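PDB 2CYC: tyrosine--tRNA ligase, which catalyses the ATP-dependent activation of L-tyrosine and its transfer to the acceptor end of tRNA(Tyr), working as a class I homodimer. Local coordinates for residues A[261-266]-A[352-357]. Sequence-based numbering, arbitrary orientation.
Sequences VFIHDS and EPIRRY
A single water between D265 and R355 is gripped by three groups: it donates to I263 O at 3.0 Å and, at a distance so short that its detail is doubtful, to D265 O, and accepts from R355 NH1 at 2.9 Å, in plane at the guanidinium edge. The aliphatic part of the arginine lies against the D265 carbonyl, CD standing 3.2 Å from D265 O and 4.0 Å from S266 CA. The chain bends at chi3 (-59°), which swings NE back toward E352 of its own helix, and E352 CA lies over one guanidinium face, toward its rim; NH2 bonds to I348 O in the preceding helix, which, with the water at NH1, probably fixes the rotation of the group. An alanine in place of R355 would probably leave the water without the NH1 donor, and I348 O without this partner, and open a gap beside D265 O. Next to this polar patch I354 points at the loop, its CG2 3.7 Å from I263 O and its CD1 3.9 Å from I263 CB, the two side chains crossing at about a right angle. Helix 87-108 touches both isoleucines, through S105 and V108. A type I turn from F262 to D265 braces the loop: D265 OD2 takes the F262 N-H at 2.9 Å, from above the carboxylate plane, and also pairs with K273. Helix 352-360 is thus joined to the loop by apolar packing and one water-mediated link, and two loop carbonyls are turned toward the guanidinium, whose positive charge their negative ends are likely to favour, partly through the shared water.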
loop_
_atom_site.group_PDB
_atom_site.type_symbol
_atom_site.label_atom_id
_atom_site.label_comp_id
_atom_site.label_asym_id
_atom_site.label_seq_id
_atom_site.Cartn_x
_atom_site.Cartn_y
_atom_site.Cartn_z
ATOM N N VAL A 261 -17.435 20.667 22.435
ATOM C CA VAL A 261 -17.480 20.333 23.841
ATOM C C VAL A 261 -16.850 18.954 24.005
ATOM O O VAL A 261 -17.156 18.026 23.250
ATOM C CB VAL A 261 -18.922 20.331 24.370
ATOM C CG1 VAL A 261 -18.962 19.737 25.780
ATOM C CG2 VAL A 261 -19.466 21.771 24.385
ATOM N N PHE A 262 -15.951 18.839 24.977
ATOM C CA PHE A 262 -15.266 17.587 25.259
ATOM C C PHE A 262 -15.896 16.908 26.471
ATOM O O PHE A 262 -16.434 17.570 27.366
ATOM C CB PHE A 262 -13.777 17.860 25.463
ATOM C CG PHE A 262 -13.148 18.590 24.302
ATOM C CD1 PHE A 262 -12.688 19.890 24.442
ATOM C CD2 PHE A 262 -13.045 17.978 23.055
ATOM C CE1 PHE A 262 -12.134 20.573 23.355
ATOM C CE2 PHE A 262 -12.492 18.655 21.961
ATOM C CZ PHE A 262 -12.037 19.949 22.114
ATOM N N ILE A 263 -15.842 15.583 26.494
ATOM C CA ILE A 263 -16.473 14.825 27.565
ATOM C C ILE A 263 -16.062 15.236 28.972
ATOM O O ILE A 263 -16.860 15.126 29.901
ATOM C CB ILE A 263 -16.252 13.297 27.383
ATOM C CG1 ILE A 263 -14.759 12.969 27.348
ATOM C CG2 ILE A 263 -16.932 12.824 26.105
ATOM C CD1 ILE A 263 -14.497 11.472 27.247
ATOM N N HIS A 264 -14.832 15.723 29.132
ATOM C CA HIS A 264 -14.366 16.143 30.444
ATOM C C HIS A 264 -14.321 17.660 30.656
ATOM O O HIS A 264 -13.687 18.136 31.598
ATOM C CB HIS A 264 -12.988 15.533 30.729
ATOM C CG HIS A 264 -12.092 15.500 29.532
ATOM N ND1 HIS A 264 -11.636 16.645 28.914
ATOM C CD2 HIS A 264 -11.626 14.462 28.796
ATOM C CE1 HIS A 264 -10.934 16.314 27.845
ATOM N NE2 HIS A 264 -10.913 14.995 27.750
ATOM N N ASP A 265 -14.982 18.428 29.794
ATOM C CA ASP A 265 -14.997 19.885 29.985
ATOM C C ASP A 265 -15.646 20.220 31.339
ATOM O O ASP A 265 -16.609 19.571 31.758
ATOM C CB ASP A 265 -15.782 20.581 28.866
ATOM C CG ASP A 265 -14.940 20.835 27.620
ATOM O OD1 ASP A 265 -13.695 20.709 27.699
ATOM O OD2 ASP A 265 -15.526 21.179 26.567
ATOM N N SER A 266 -15.125 21.231 32.026
ATOM C CA SER A 266 -15.671 21.607 33.329
ATOM C C SER A 266 -17.079 22.179 33.172
ATOM O O SER A 266 -17.496 22.540 32.065
ATOM C CB SER A 266 -14.780 22.655 33.995
ATOM O OG SER A 266 -14.901 23.906 33.333
ATOM N N GLU A 352 -21.023 14.253 34.357
ATOM C CA GLU A 352 -20.391 14.266 35.675
ATOM C C GLU A 352 -19.525 13.049 35.989
ATOM O O GLU A 352 -18.396 13.198 36.448
ATOM C CB GLU A 352 -21.424 14.438 36.796
ATOM C CG GLU A 352 -20.752 14.418 38.170
ATOM C CD GLU A 352 -21.673 14.774 39.311
ATOM O OE1 GLU A 352 -21.226 14.660 40.471
ATOM O OE2 GLU A 352 -22.831 15.171 39.060
ATOM N N PRO A 353 -20.039 11.829 35.752
ATOM C CA PRO A 353 -19.225 10.642 36.049
ATOM C C PRO A 353 -17.866 10.692 35.368
ATOM O O PRO A 353 -16.858 10.225 35.911
ATOM C CB PRO A 353 -20.079 9.487 35.523
ATOM C CG PRO A 353 -21.488 10.012 35.653
ATOM C CD PRO A 353 -21.343 11.445 35.185
ATOM N N ILE A 354 -17.841 11.263 34.173
ATOM C CA ILE A 354 -16.605 11.355 33.418
ATOM C C ILE A 354 -15.654 12.354 34.074
ATOM O O ILE A 354 -14.466 12.064 34.257
ATOM C CB ILE A 354 -16.900 11.756 31.959
ATOM C CG1 ILE A 354 -17.818 10.697 31.327
ATOM C CG2 ILE A 354 -15.599 11.904 31.180
ATOM C CD1 ILE A 354 -18.139 10.917 29.848
ATOM N N ARG A 355 -16.170 13.524 34.431
ATOM C CA ARG A 355 -15.336 14.526 35.085
ATOM C C ARG A 355 -14.783 13.951 36.390
ATOM O O ARG A 355 -13.592 14.094 36.689
ATOM C CB ARG A 355 -16.132 15.803 35.390
ATOM C CG ARG A 355 -16.506 16.636 34.172
ATOM C CD ARG A 355 -16.951 18.041 34.596
ATOM N NE ARG A 355 -18.106 18.012 35.496
ATOM C CZ ARG A 355 -19.358 17.788 35.107
ATOM N NH1 ARG A 355 -19.631 17.576 33.823
ATOM N NH2 ARG A 355 -20.341 17.766 36.004
ATOM N N ARG A 356 -15.646 13.290 37.163
ATOM C CA ARG A 356 -15.200 12.703 38.422
ATOM C C ARG A 356 -14.058 11.717 38.215
ATOM O O ARG A 356 -13.122 11.677 39.011
ATOM C CB ARG A 356 -16.357 12.013 39.160
ATOM C CG ARG A 356 -17.160 12.979 40.037
ATOM C CD ARG A 356 -18.141 12.276 40.978
ATOM N NE ARG A 356 -19.281 11.668 40.290
ATOM C CZ ARG A 356 -19.369 10.379 39.971
ATOM N NH1 ARG A 356 -20.447 9.915 39.343
ATOM N NH2 ARG A 356 -18.378 9.550 40.286
ATOM N N TYR A 357 -14.121 10.930 37.147
ATOM C CA TYR A 357 -13.062 9.973 36.900
ATOM C C TYR A 357 -11.748 10.681 36.592
ATOM O O TYR A 357 -10.711 10.388 37.200
ATOM C CB TYR A 357 -13.415 9.028 35.743
ATOM C CG TYR A 357 -12.283 8.072 35.435
ATOM C CD1 TYR A 357 -11.234 8.456 34.604
ATOM C CD2 TYR A 357 -12.201 6.831 36.066
ATOM C CE1 TYR A 357 -10.126 7.645 34.421
ATOM C CE2 TYR A 357 -11.092 6.001 35.884
ATOM C CZ TYR A 357 -10.054 6.423 35.064
ATOM O OH TYR A 357 -8.922 5.651 34.911
HETATM O O HOH W 1 -17.939 17.454 31.443
#